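Local coordinates for Kiaa0380 (Homo sapiens, PDB 1HTJ), which probably links signalling by heterotrimeric G proteins to Rho GTPases, the crystallised part being the RGS-like domain of the guanine nucleotide exchange factor PDZ-RhoGEF, at residues 29-34 with 151-156; 36-41 with 65-70; 50-55 with 175-180; 101-106 with 121-126; 157-162 with 167-172. The protein carries 3 engineered substitutions. All blocks are in the same frame, centred on the assembly; numbering follows the deposited sequence.

Contact 1: 29-34 with 151-156; sequences IIFQDL and YGENDL
Phe31 and Leu156 form the apolar half of a small, mostly hydrophobic contact that ties the first helix of the model, 27-32, to the loop between helices 118-144 and 163-182. The aromatic ring and the leucine come at each other from opposite directions. Leu156 sets CD1 at the edge of the ring, near its plane, with CZ of Phe31 3.7 Å from CD1 of Leu156. OE2 of Glu153 approaches the ring obliquely, 3.9 Å from CE1 of Phe31, with the ring and carboxylate planes 27° apart. The first torsion of Phe31 (chi1 -75°) sets CG beside the backbone N and opposite the carbonyl carbon, and this directs the ring off the helix across to the loop, whose backbone stays well back, 11.3 Å between the CA atoms of Phe31 and Glu153.

The polar partners of Glu153 lie elsewhere: OE2 takes a hydrogen bond from the hydroxyl of Tyr139 and a salt bridge from Arg143, both on helix 118-144, which would favour the charged form and help to fix the carboxylate beside the phenyl group. Next to it, a Leu156 N to Glu153 O bond of 3.1 Å holds the backbone in a turn that brings both touching residues to the ring.

Around this pair the ring of Phe31 also meets Tyr139 edge-to-face and His43 at an inclined angle, and rests on Leu37, while Glu153 and Leu156 lean on Val46 and Ala42, so helices 34-39, 41-54 and 118-144 border the contact.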
# COMPACT_ATOMS: atom_id res chain seq x y z
N ILE A 29 8.05 4.47 -16.71
CA ILE A 29 8.97 5.05 -15.73
C ILE A 29 8.39 4.92 -14.32
O ILE A 29 9.08 4.48 -13.39
CB ILE A 29 9.25 6.54 -16.04
CG1 ILE A 29 10.07 6.65 -17.32
CG2 ILE A 29 9.99 7.18 -14.88
CD1 ILE A 29 11.34 5.80 -17.33
N ILE A 30 7.13 5.30 -14.16
CA ILE A 30 6.46 5.23 -12.88
C ILE A 30 6.33 3.82 -12.29
O ILE A 30 6.72 3.60 -11.15
CB ILE A 30 5.06 5.87 -12.97
CG1 ILE A 30 5.21 7.35 -13.35
CG2 ILE A 30 4.32 5.73 -11.65
CD1 ILE A 30 3.92 8.08 -13.54
N PHE A 31 5.81 2.88 -13.06
CA PHE A 31 5.64 1.51 -12.56
C PHE A 31 6.93 0.82 -12.16
O PHE A 31 6.93 -0.14 -11.39
CB PHE A 31 4.91 0.66 -13.61
CG PHE A 31 3.45 0.94 -13.70
CD1 PHE A 31 2.88 1.37 -14.89
CD2 PHE A 31 2.64 0.79 -12.58
CE1 PHE A 31 1.52 1.64 -14.97
CE2 PHE A 31 1.28 1.07 -12.65
CZ PHE A 31 0.72 1.49 -13.85
N GLN A 32 8.04 1.33 -12.66
CA GLN A 32 9.35 0.76 -12.36
C GLN A 32 9.93 1.18 -11.00
O GLN A 32 10.63 0.40 -10.35
CB GLN A 32 10.30 1.16 -13.49
CG GLN A 32 11.65 0.47 -13.46
CD GLN A 32 12.47 0.78 -14.71
OE1 GLN A 32 13.62 0.36 -14.81
NE2 GLN A 32 11.87 1.50 -15.66
N ASP A 33 9.60 2.40 -10.56
CA ASP A 33 10.12 2.96 -9.32
C ASP A 33 9.07 3.23 -8.24
O ASP A 33 8.23 4.11 -8.39
CB ASP A 33 10.85 4.27 -9.64
CG ASP A 33 11.61 4.85 -8.45
OD1 ASP A 33 11.48 4.34 -7.31
OD2 ASP A 33 12.34 5.84 -8.66
N LEU A 34 9.14 2.49 -7.15
CA LEU A 34 8.19 2.66 -6.06
C LEU A 34 8.11 4.12 -5.61
O LEU A 34 7.02 4.64 -5.33
CB LEU A 34 8.59 1.77 -4.88
CG LEU A 34 7.68 1.78 -3.64
CD1 LEU A 34 6.23 1.53 -4.03
CD2 LEU A 34 8.16 0.72 -2.69
N TYR A 151 -6.32 -4.46 -15.22
CA TYR A 151 -6.10 -3.81 -13.95
C TYR A 151 -6.30 -2.31 -13.91
O TYR A 151 -5.76 -1.65 -13.02
CB TYR A 151 -4.71 -4.14 -13.46
CG TYR A 151 -4.46 -5.62 -13.46
CD1 TYR A 151 -3.79 -6.25 -14.52
CD2 TYR A 151 -4.90 -6.41 -12.40
CE1 TYR A 151 -3.57 -7.61 -14.51
CE2 TYR A 151 -4.70 -7.77 -12.39
CZ TYR A 151 -4.03 -8.37 -13.44
OH TYR A 151 -3.84 -9.73 -13.41
N GLY A 152 -7.05 -1.77 -14.88
CA GLY A 152 -7.32 -0.35 -14.93
C GLY A 152 -6.41 0.52 -15.80
O GLY A 152 -6.57 1.75 -15.82
N GLU A 153 -5.48 -0.08 -16.53
CA GLU A 153 -4.57 0.73 -17.32
C GLU A 153 -5.22 1.57 -18.40
O GLU A 153 -4.62 2.51 -18.90
CB GLU A 153 -3.43 -0.12 -17.90
CG GLU A 153 -2.49 -0.59 -16.82
CD GLU A 153 -1.05 -0.63 -17.26
OE1 GLU A 153 -0.70 0.11 -18.19
OE2 GLU A 153 -0.26 -1.40 -16.67
N ASN A 154 -6.45 1.25 -18.76
CA ASN A 154 -7.12 2.06 -19.77
C ASN A 154 -7.32 3.46 -19.22
O ASN A 154 -7.05 4.45 -19.91
CB ASN A 154 -8.48 1.46 -20.13
CG ASN A 154 -8.37 0.46 -21.25
OD1 ASN A 154 -7.27 0.08 -21.65
ND2 ASN A 154 -9.52 0.02 -21.76
N ASP A 155 -7.76 3.55 -17.97
CA ASP A 155 -8.01 4.83 -17.34
C ASP A 155 -6.77 5.69 -17.29
O ASP A 155 -6.87 6.90 -17.18
CB ASP A 155 -8.54 4.62 -15.93
CG ASP A 155 -9.70 3.64 -15.89
OD1 ASP A 155 -10.52 3.68 -16.82
OD2 ASP A 155 -9.78 2.84 -14.92
N LEU A 156 -5.59 5.07 -17.37
CA LEU A 156 -4.34 5.82 -17.34
C LEU A 156 -4.21 6.68 -18.58
O LEU A 156 -3.51 7.69 -18.57
CB LEU A 156 -3.14 4.88 -17.24
CG LEU A 156 -2.91 4.12 -15.94
CD1 LEU A 156 -1.52 3.52 -15.96
CD2 LEU A 156 -3.03 5.05 -14.75

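Contact 2: 36-41 with 65-70; sequences KLKSRP and CAEVYQ
Lys38 and Glu67 make a surface salt bridge between two helices of the all-helical RGS-like domain, 34-39 and 58-69. It is the whole of the contact: the backbones stand apart, 9.1 Å between the CA atoms of Lys38 and Glu67, and two long side chains span the gap, crossing at about a right angle.

Each charged group has partners besides the other. The ammonium of Lys38 also forms a salt bridge with Glu35, three residues back on its own side, and so shares its charge between two carboxylates, with Glu35 the stronger partner. Glu67 divides its oxygens: OE1 accepts from the amide of Gln125 on helix 118-144, whereas OE2 takes the lysine and, weakly, the amide of Gln71. The bond from Gln125 to the other oxygen probably helps to fix the rotation of the carboxylate, and the nearby positive charge should favour the ionised form of Glu67. The backbone of Lys38 is engaged as well, its carbonyl O accepting from the hydroxyl of Tyr199 on helix 186-202.

Both chains are bent to reach one another. Glu67 has CG opposite its backbone N (chi1 -163°) and then folds at chi2, while Lys38 kinks at chi3. NZ of Lys38 ends 3.1 Å from OE2 of Glu67, and it approaches from above the carboxylate, 67° out of the plane of that group.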
# COMPACT_ATOMS: atom_id res chain seq x y z
N LYS A 36 8.38 6.72 -7.31
CA LYS A 36 7.56 7.48 -8.24
C LYS A 36 6.11 7.06 -8.05
O LYS A 36 5.21 7.90 -8.00
CB LYS A 36 8.00 7.20 -9.68
CG LYS A 36 9.45 7.55 -9.99
CD LYS A 36 9.73 7.41 -11.49
CE LYS A 36 11.14 7.84 -11.84
NZ LYS A 36 12.16 6.91 -11.28
N LEU A 37 5.91 5.75 -7.96
CA LEU A 37 4.60 5.15 -7.79
C LEU A 37 3.88 5.67 -6.54
O LEU A 37 2.67 5.90 -6.58
CB LEU A 37 4.77 3.63 -7.74
CG LEU A 37 3.63 2.70 -8.14
CD1 LEU A 37 3.07 3.08 -9.52
CD2 LEU A 37 4.15 1.27 -8.15
N LYS A 38 4.62 5.86 -5.45
CA LYS A 38 4.03 6.36 -4.19
C LYS A 38 3.35 7.69 -4.42
O LYS A 38 2.33 8.00 -3.80
CB LYS A 38 5.10 6.58 -3.12
CG LYS A 38 5.99 5.38 -2.81
CD LYS A 38 6.88 5.66 -1.61
CE LYS A 38 7.68 6.94 -1.76
NZ LYS A 38 8.52 7.20 -0.56
N SER A 39 3.94 8.48 -5.31
CA SER A 39 3.46 9.81 -5.64
C SER A 39 2.39 9.85 -6.73
O SER A 39 1.81 10.91 -6.97
CB SER A 39 4.64 10.68 -6.07
OG SER A 39 5.70 10.57 -5.14
N ARG A 40 2.17 8.73 -7.40
CA ARG A 40 1.18 8.69 -8.48
C ARG A 40 0.04 7.75 -8.10
O ARG A 40 0.11 6.54 -8.32
CB ARG A 40 1.84 8.23 -9.77
CG ARG A 40 3.25 8.77 -9.95
CD ARG A 40 3.33 10.26 -9.60
NE ARG A 40 2.28 10.99 -10.29
CZ ARG A 40 2.20 11.08 -11.61
NH1 ARG A 40 3.12 10.48 -12.36
NH2 ARG A 40 1.20 11.73 -12.19
N PRO A 41 -1.04 8.31 -7.54
CA PRO A 41 -2.24 7.60 -7.08
C PRO A 41 -2.91 6.66 -8.09
O PRO A 41 -3.28 5.54 -7.75
CB PRO A 41 -3.17 8.73 -6.64
CG PRO A 41 -2.21 9.81 -6.24
CD PRO A 41 -1.21 9.76 -7.36
N CYS A 65 1.40 2.06 4.74
CA CYS A 65 0.91 2.51 6.03
C CYS A 65 2.05 3.11 6.84
O CYS A 65 1.88 4.14 7.48
CB CYS A 65 0.24 1.35 6.78
SG CYS A 65 -1.44 0.96 6.20
N ALA A 66 3.22 2.48 6.78
CA ALA A 66 4.41 2.97 7.48
C ALA A 66 4.76 4.33 6.90
O ALA A 66 5.21 5.23 7.61
CB ALA A 66 5.58 2.01 7.31
N GLU A 67 4.55 4.47 5.60
CA GLU A 67 4.81 5.72 4.90
C GLU A 67 3.88 6.80 5.46
O GLU A 67 4.33 7.91 5.76
CB GLU A 67 4.57 5.52 3.40
CG GLU A 67 5.17 6.58 2.51
CD GLU A 67 6.68 6.70 2.64
OE1 GLU A 67 7.34 5.75 3.13
OE2 GLU A 67 7.21 7.75 2.22
N VAL A 68 2.60 6.49 5.62
CA VAL A 68 1.66 7.46 6.18
C VAL A 68 2.03 7.80 7.62
O VAL A 68 1.96 8.96 8.03
CB VAL A 68 0.21 6.93 6.20
CG1 VAL A 68 -0.69 7.94 6.89
CG2 VAL A 68 -0.27 6.65 4.78
N TYR A 69 2.42 6.78 8.38
CA TYR A 69 2.79 6.96 9.78
C TYR A 69 3.88 8.02 9.96
O TYR A 69 3.76 8.89 10.82
CB TYR A 69 3.29 5.64 10.36
CG TYR A 69 3.73 5.75 11.81
CD1 TYR A 69 2.82 5.57 12.85
CD2 TYR A 69 5.06 6.03 12.14
CE1 TYR A 69 3.22 5.67 14.18
CE2 TYR A 69 5.47 6.13 13.46
CZ TYR A 69 4.54 5.95 14.48
OH TYR A 69 4.93 6.04 15.79
N GLN A 70 4.93 7.91 9.17
CA GLN A 70 6.06 8.83 9.24
C GLN A 70 5.74 10.22 8.74
O GLN A 70 6.65 10.98 8.41
CB GLN A 70 7.22 8.27 8.43
CG GLN A 70 7.71 6.93 8.92
CD GLN A 70 8.75 6.35 8.01
OE1 GLN A 70 8.54 6.22 6.80
NE2 GLN A 70 9.90 5.99 8.57

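Contact 3: 50-55 with 175-180; sequences YIFSQA and AALGDI
Phe52 and Ser53 of helix 41-54 pack against Leu177 and Ile180 of helix 163-182, and the two short segments run almost parallel, 9° apart in direction with their axes 9.9 Å from each other at closest approach. In sequence order, Tyr50 and Ile51 serve other faces of the helix: Tyr50 points away and meets the ring of Tyr139, while Ile51 rests on Gln135 and Pro57.

Phe52 is the first to reach across. Its ring receives CD2 of Leu177 over one face, a CH-pi contact with the methyl 3.8 Å from the centroid of the Phe52 ring and displaced toward the rim, where CD2 of Leu177 comes within 3.3 Å of CD1 of Phe52. The two side chains meet at about a right angle. At the root of the ring, CB of Phe52 touches the CG2 branch of Ile180 at 3.8 Å, so this one residue meets both apolar partners, Leu177 chiefly with its ring and Ile180 with its CB.

Ser53 follows at the edge of the patch. Its OG lies 3.4 Å from CD1 of Ile180, the other branch, but its polar need is met within its own helix by the carbonyl O of Arg49. The carbonyl of Phe52 is likewise taken up, by the hydroxyl of Tyr184.

Met192 and Leu196 of helix 186-202 reach Phe52 as well, and the result is a partly buried apolar junction of three helices in the helical RGS-like fold.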
# COMPACT_ATOMS: atom_id res chain seq x y z
N TYR A 50 -3.65 -5.30 -9.24
CA TYR A 50 -2.93 -6.51 -9.57
C TYR A 50 -2.61 -7.22 -8.26
O TYR A 50 -2.89 -8.41 -8.10
CB TYR A 50 -1.62 -6.19 -10.33
CG TYR A 50 -0.64 -7.35 -10.31
CD1 TYR A 50 -0.92 -8.54 -11.00
CD2 TYR A 50 0.51 -7.31 -9.52
CE1 TYR A 50 -0.07 -9.66 -10.88
CE2 TYR A 50 1.35 -8.41 -9.39
CZ TYR A 50 1.06 -9.58 -10.06
OH TYR A 50 1.88 -10.69 -9.87
N ILE A 51 -2.03 -6.49 -7.32
CA ILE A 51 -1.67 -7.07 -6.02
C ILE A 51 -2.88 -7.73 -5.36
O ILE A 51 -2.85 -8.92 -5.04
CB ILE A 51 -1.15 -5.99 -5.05
CG1 ILE A 51 0.11 -5.31 -5.61
CG2 ILE A 51 -0.89 -6.62 -3.68
CD1 ILE A 51 1.32 -6.19 -5.73
N PHE A 52 -3.94 -6.96 -5.17
CA PHE A 52 -5.14 -7.48 -4.52
C PHE A 52 -5.71 -8.72 -5.20
O PHE A 52 -6.22 -9.61 -4.53
CB PHE A 52 -6.22 -6.39 -4.44
CG PHE A 52 -6.01 -5.39 -3.33
CD1 PHE A 52 -7.09 -4.70 -2.78
CD2 PHE A 52 -4.73 -5.13 -2.84
CE1 PHE A 52 -6.91 -3.76 -1.77
CE2 PHE A 52 -4.54 -4.18 -1.82
CZ PHE A 52 -5.63 -3.50 -1.29
N SER A 53 -5.59 -8.77 -6.53
CA SER A 53 -6.10 -9.90 -7.31
C SER A 53 -5.22 -11.14 -7.33
O SER A 53 -5.74 -12.25 -7.31
CB SER A 53 -6.31 -9.50 -8.77
OG SER A 53 -7.20 -8.41 -8.91
N GLN A 54 -3.90 -10.96 -7.37
CA GLN A 54 -3.00 -12.12 -7.52
C GLN A 54 -1.91 -12.37 -6.51
O GLN A 54 -1.38 -13.47 -6.46
CB GLN A 54 -2.29 -12.05 -8.88
CG GLN A 54 -3.05 -11.38 -9.98
CD GLN A 54 -3.91 -12.35 -10.74
OE1 GLN A 54 -4.45 -13.31 -10.17
NE2 GLN A 54 -4.07 -12.11 -12.05
N ALA A 55 -1.52 -11.37 -5.74
CA ALA A 55 -0.41 -11.55 -4.83
C ALA A 55 -0.72 -11.31 -3.36
O ALA A 55 -1.88 -11.11 -2.97
CB ALA A 55 0.74 -10.65 -5.27
N ALA A 175 -12.32 2.48 -6.32
CA ALA A 175 -13.64 1.87 -6.39
C ALA A 175 -13.50 0.41 -6.84
O ALA A 175 -14.18 -0.47 -6.33
CB ALA A 175 -14.53 2.63 -7.38
N ALA A 176 -12.62 0.18 -7.81
CA ALA A 176 -12.41 -1.17 -8.33
C ALA A 176 -11.74 -2.06 -7.26
O ALA A 176 -12.05 -3.26 -7.18
CB ALA A 176 -11.57 -1.10 -9.59
N LEU A 177 -10.86 -1.49 -6.44
CA LEU A 177 -10.18 -2.26 -5.40
C LEU A 177 -11.18 -2.72 -4.35
O LEU A 177 -11.07 -3.82 -3.80
CB LEU A 177 -9.06 -1.43 -4.77
CG LEU A 177 -7.78 -1.37 -5.61
CD1 LEU A 177 -7.00 -0.10 -5.28
CD2 LEU A 177 -6.94 -2.61 -5.38
N GLY A 178 -12.15 -1.85 -4.08
CA GLY A 178 -13.18 -2.16 -3.11
C GLY A 178 -14.01 -3.33 -3.64
O GLY A 178 -14.42 -4.20 -2.87
N ASP A 179 -14.25 -3.34 -4.95
CA ASP A 179 -15.01 -4.44 -5.53
C ASP A 179 -14.21 -5.72 -5.38
O ASP A 179 -14.77 -6.77 -5.08
CB ASP A 179 -15.31 -4.17 -7.00
CG ASP A 179 -16.44 -3.18 -7.18
OD1 ASP A 179 -17.29 -3.10 -6.27
OD2 ASP A 179 -16.49 -2.50 -8.23
N ILE A 180 -12.90 -5.64 -5.59
CA ILE A 180 -12.06 -6.82 -5.45
C ILE A 180 -12.16 -7.34 -4.01
O ILE A 180 -12.32 -8.54 -3.78
CB ILE A 180 -10.57 -6.50 -5.81
CG1 ILE A 180 -10.46 -6.14 -7.31
CG2 ILE A 180 -9.67 -7.69 -5.50
CD1 ILE A 180 -9.05 -5.80 -7.78

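Contact 4: 101-106 with 121-126; sequences EMLQAE and LCEAQE
With chi1 at -176°, Leu103 sends CG opposite its backbone N and, with chi2 at 53°, spreads its two methyls toward the neighbouring helix, where Glu123 holds CG beside its own N (chi1 -80°) and runs extended beyond it. The methyls divide the work. CD1 meets the acidic side chain, 3.5 Å from OE1 of Glu123, and also lies by the aliphatic CB of the same residue. CD2 instead settles on the backbone of helix 118-144, 3.7 Å from N of Ala124, and reaches CB of Ala124 at 4.2 Å.

The small side chain of Ala124 is consistent with the close approach of helix 101-112: the CA atoms of Leu103 and Ala124 are 7.4 Å apart, the shortest such spacing between the two segments. Val120, one turn earlier on helix 118-144, also touches Leu103, and Ile107, one turn after Leu103, touches Ala124. Ala124 also meets Phe62 of helix 58-69.

The contact is therefore held by van der Waals packing, with the carboxylate of the exposed Glu123 beside a methyl. OE2 of Glu106 lies 6.0 Å from OE2 of Glu123, two like charges that would add, if anything, a mild repulsion.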
# COMPACT_ATOMS: atom_id res chain seq x y z
N GLU A 101 13.76 -10.58 14.20
CA GLU A 101 13.34 -10.67 15.60
C GLU A 101 13.82 -9.49 16.44
O GLU A 101 13.14 -9.06 17.37
CB GLU A 101 13.87 -11.97 16.21
CG GLU A 101 13.31 -13.24 15.57
CD GLU A 101 11.88 -13.54 15.99
OE1 GLU A 101 11.67 -13.84 17.20
OE2 GLU A 101 10.96 -13.48 15.13
N MSE A 102 15.00 -8.97 16.11
CA MSE A 102 15.58 -7.84 16.83
C MSE A 102 14.74 -6.58 16.55
O MSE A 102 14.45 -5.80 17.46
CB MSE A 102 17.02 -7.62 16.36
CG MSE A 102 17.98 -7.07 17.42
SE MSE A 102 18.43 -8.32 18.85
CE MSE A 102 19.21 -9.72 17.77
N LEU A 103 14.35 -6.40 15.28
CA LEU A 103 13.55 -5.25 14.87
C LEU A 103 12.12 -5.35 15.39
O LEU A 103 11.57 -4.38 15.89
CB LEU A 103 13.54 -5.15 13.34
CG LEU A 103 12.84 -3.93 12.72
CD1 LEU A 103 13.38 -2.64 13.32
CD2 LEU A 103 13.03 -3.94 11.21
N GLN A 104 11.55 -6.55 15.27
CA GLN A 104 10.19 -6.82 15.73
C GLN A 104 10.00 -6.41 17.19
O GLN A 104 8.94 -5.90 17.57
CB GLN A 104 9.89 -8.31 15.60
CG GLN A 104 8.54 -8.72 16.17
CD GLN A 104 7.52 -8.97 15.08
OE1 GLN A 104 7.60 -8.38 14.00
NE2 GLN A 104 6.55 -9.84 15.35
N ALA A 105 11.03 -6.63 18.00
CA ALA A 105 10.99 -6.30 19.41
C ALA A 105 10.97 -4.79 19.66
O ALA A 105 10.19 -4.31 20.47
CB ALA A 105 12.18 -6.92 20.13
N GLU A 106 11.83 -4.06 18.96
CA GLU A 106 11.91 -2.61 19.09
C GLU A 106 10.58 -1.98 18.68
O GLU A 106 10.03 -1.14 19.38
CB GLU A 106 13.02 -2.06 18.20
CG GLU A 106 14.31 -1.66 18.91
CD GLU A 106 14.26 -0.25 19.48
OE1 GLU A 106 13.52 -0.03 20.46
OE2 GLU A 106 14.95 0.64 18.94
N LEU A 121 10.16 1.77 11.95
CA LEU A 121 9.23 1.48 10.86
C LEU A 121 9.94 1.65 9.53
O LEU A 121 9.70 0.89 8.59
CB LEU A 121 7.97 2.35 10.95
CG LEU A 121 6.98 1.81 11.99
CD1 LEU A 121 5.72 2.64 12.04
CD2 LEU A 121 6.64 0.37 11.65
N CYS A 122 10.83 2.65 9.46
CA CYS A 122 11.60 2.90 8.25
C CYS A 122 12.49 1.67 8.05
O CYS A 122 12.68 1.20 6.93
CB CYS A 122 12.46 4.15 8.44
SG CYS A 122 12.96 4.96 6.91
N GLU A 123 13.03 1.15 9.14
CA GLU A 123 13.87 -0.03 9.06
C GLU A 123 13.02 -1.20 8.57
O GLU A 123 13.49 -2.04 7.81
CB GLU A 123 14.46 -0.39 10.43
CG GLU A 123 15.68 0.43 10.85
CD GLU A 123 16.16 0.08 12.26
OE1 GLU A 123 16.47 -1.11 12.50
OE2 GLU A 123 16.23 0.99 13.12
N ALA A 124 11.76 -1.24 9.02
CA ALA A 124 10.84 -2.31 8.63
C ALA A 124 10.51 -2.20 7.15
O ALA A 124 10.49 -3.20 6.44
CB ALA A 124 9.56 -2.24 9.47
N GLN A 125 10.26 -0.99 6.69
CA GLN A 125 9.96 -0.80 5.28
C GLN A 125 11.05 -1.45 4.43
O GLN A 125 10.75 -2.15 3.46
CB GLN A 125 9.86 0.69 4.95
CG GLN A 125 8.58 1.33 5.44
CD GLN A 125 8.44 2.77 4.99
OE1 GLN A 125 9.27 3.62 5.32
NE2 GLN A 125 7.40 3.06 4.22
N GLU A 126 12.32 -1.23 4.81
CA GLU A 126 13.44 -1.81 4.06
C GLU A 126 13.31 -3.32 3.95
O GLU A 126 13.63 -3.90 2.91
CB GLU A 126 14.78 -1.49 4.74
CG GLU A 126 15.05 -0.02 4.96
CD GLU A 126 14.87 0.82 3.71
OE1 GLU A 126 15.53 0.53 2.68
OE2 GLU A 126 14.06 1.77 3.76

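Contact 5: 157-162 with 167-172; sequences LDLDGD and RQVAEK
Leu159 and Val169 meet methyl to methyl, CD2 of Leu159 lying 3.5 Å from CG2 of Val169, and this is the heart of the contact between the loop 157-162 and the helix 163-182 that follows it. The leucine comes in at a slant and its CD2 also sits 3.8 Å from CB of Val169, so that methyl rests against both CG2 and CB. A looser touch comes from Asp158, whose CB is 4.1 Å from the same CG2 of Val169. The first torsion of Val169 (chi1 174°) places CG1 opposite the backbone N and leaves CG2 as the branch that faces the loop.

Farther out, the apolar pair is completed by helix 41-54: His43 lies against Leu159 and Ala42 against Val169. What shapes the loop is polar. Arg165, in the first turn of the helix, bonds through NE to the carbonyl O of Asp158 and forms a salt bridge with OD2 of Asp160, bracketing Leu159 between two anchored residues. At the start of the helix Asp162 is the N-cap, its OD2 accepting from the backbone N of Leu164.

The chemistry is thus divided: methyl packing holds loop and helix together, while the Arg165 bonds and the cap probably help to hold the turn that folds the chain back. The carboxylate of Asp160 balances Arg165, and the negative charge of Asp162 at the N-cap would be favoured by the helix dipole.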
# COMPACT_ATOMS: atom_id res chain seq x y z
N LEU A 157 -4.88 6.27 -19.66
CA LEU A 157 -4.84 7.01 -20.91
C LEU A 157 -5.50 8.36 -20.69
O LEU A 157 -5.11 9.35 -21.31
CB LEU A 157 -5.58 6.25 -22.00
CG LEU A 157 -5.07 4.84 -22.32
CD1 LEU A 157 -6.00 4.18 -23.33
CD2 LEU A 157 -3.64 4.91 -22.87
N ASP A 158 -6.49 8.39 -19.81
CA ASP A 158 -7.22 9.61 -19.50
C ASP A 158 -6.42 10.69 -18.79
O ASP A 158 -6.81 11.86 -18.79
CB ASP A 158 -8.45 9.26 -18.67
CG ASP A 158 -9.64 8.91 -19.53
OD1 ASP A 158 -9.46 8.17 -20.52
OD2 ASP A 158 -10.76 9.38 -19.23
N LEU A 159 -5.30 10.33 -18.17
CA LEU A 159 -4.49 11.31 -17.47
C LEU A 159 -3.97 12.38 -18.42
O LEU A 159 -3.43 12.08 -19.48
CB LEU A 159 -3.32 10.64 -16.77
CG LEU A 159 -3.65 9.67 -15.63
CD1 LEU A 159 -2.36 9.13 -15.08
CD2 LEU A 159 -4.44 10.38 -14.54
N ASP A 160 -4.13 13.64 -18.02
CA ASP A 160 -3.67 14.77 -18.83
C ASP A 160 -2.94 15.81 -17.98
O ASP A 160 -3.27 16.99 -18.03
CB ASP A 160 -4.85 15.43 -19.54
CG ASP A 160 -5.94 15.88 -18.57
OD1 ASP A 160 -5.59 16.46 -17.51
OD2 ASP A 160 -7.13 15.66 -18.87
N GLY A 161 -1.96 15.37 -17.19
CA GLY A 161 -1.20 16.29 -16.36
C GLY A 161 -2.00 17.06 -15.31
O GLY A 161 -1.44 17.50 -14.30
N ASP A 162 -3.29 17.23 -15.56
CA ASP A 162 -4.20 17.94 -14.66
C ASP A 162 -4.51 17.13 -13.40
O ASP A 162 -5.11 16.06 -13.47
CB ASP A 162 -5.49 18.24 -15.43
CG ASP A 162 -6.51 19.01 -14.61
OD1 ASP A 162 -7.64 19.19 -15.11
OD2 ASP A 162 -6.19 19.43 -13.47
N ARG A 167 -6.94 12.61 -9.87
CA ARG A 167 -7.73 12.24 -8.72
C ARG A 167 -8.89 11.40 -9.19
O ARG A 167 -9.28 10.43 -8.54
CB ARG A 167 -8.24 13.49 -7.99
CG ARG A 167 -9.49 13.24 -7.17
CD ARG A 167 -9.48 13.98 -5.84
NE ARG A 167 -10.79 13.86 -5.17
CZ ARG A 167 -10.98 13.94 -3.86
NH1 ARG A 167 -9.95 14.16 -3.05
NH2 ARG A 167 -12.20 13.79 -3.36
N GLN A 168 -9.44 11.76 -10.34
CA GLN A 168 -10.57 11.04 -10.90
C GLN A 168 -10.20 9.63 -11.35
O GLN A 168 -10.97 8.70 -11.16
CB GLN A 168 -11.16 11.83 -12.06
CG GLN A 168 -11.91 13.07 -11.61
CD GLN A 168 -12.42 13.90 -12.77
OE1 GLN A 168 -11.63 14.37 -13.60
NE2 GLN A 168 -13.74 14.09 -12.83
N VAL A 169 -9.02 9.48 -11.95
CA VAL A 169 -8.58 8.17 -12.41
C VAL A 169 -8.25 7.31 -11.19
O VAL A 169 -8.61 6.13 -11.14
CB VAL A 169 -7.34 8.27 -13.32
CG1 VAL A 169 -6.82 6.87 -13.64
CG2 VAL A 169 -7.68 9.01 -14.60
N ALA A 170 -7.57 7.91 -10.22
CA ALA A 170 -7.18 7.18 -9.01
C ALA A 170 -8.42 6.70 -8.28
O ALA A 170 -8.46 5.58 -7.78
CB ALA A 170 -6.38 8.08 -8.10
N GLU A 171 -9.43 7.55 -8.24
CA GLU A 171 -10.67 7.24 -7.57
C GLU A 171 -11.32 6.01 -8.19
O GLU A 171 -11.82 5.14 -7.49
CB GLU A 171 -11.61 8.44 -7.70
CG GLU A 171 -12.53 8.65 -6.52
CD GLU A 171 -13.62 9.67 -6.82
OE1 GLU A 171 -13.27 10.78 -7.30
OE2 GLU A 171 -14.81 9.35 -6.58
N LYS A 172 -11.31 5.94 -9.52
CA LYS A 172 -11.90 4.82 -10.25
C LYS A 172 -11.21 3.51 -9.86
O LYS A 172 -11.84 2.44 -9.81
CB LYS A 172 -11.77 5.05 -11.76
CG LYS A 172 -12.41 3.95 -12.60
CD LYS A 172 -12.37 4.28 -14.09
CE LYS A 172 -12.99 3.14 -14.92
NZ LYS A 172 -12.87 3.31 -16.41

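The five contacts are spread along one helical domain, from contact 4 at one end to contact 5 at the other, with centres about 35 Å apart. Contacts 1 and 5 lie on the same side, about 11 Å apart between centres, and touch where the backbone O of Asp155 packs on CG2 of Val169. Contact 2 bridges toward both ends: Leu37 packs on Ile30 of contact 1, and Tyr69 on Leu121 of contact 4. Contact 3 shares helix 163-182 with contact 5, their centres about 18 Å apart, and reaches contact 1 where Tyr50 packs on Tyr151. Helix 118-144 forms one side of contact 4 and touches residues of contacts 1, 2 and 3.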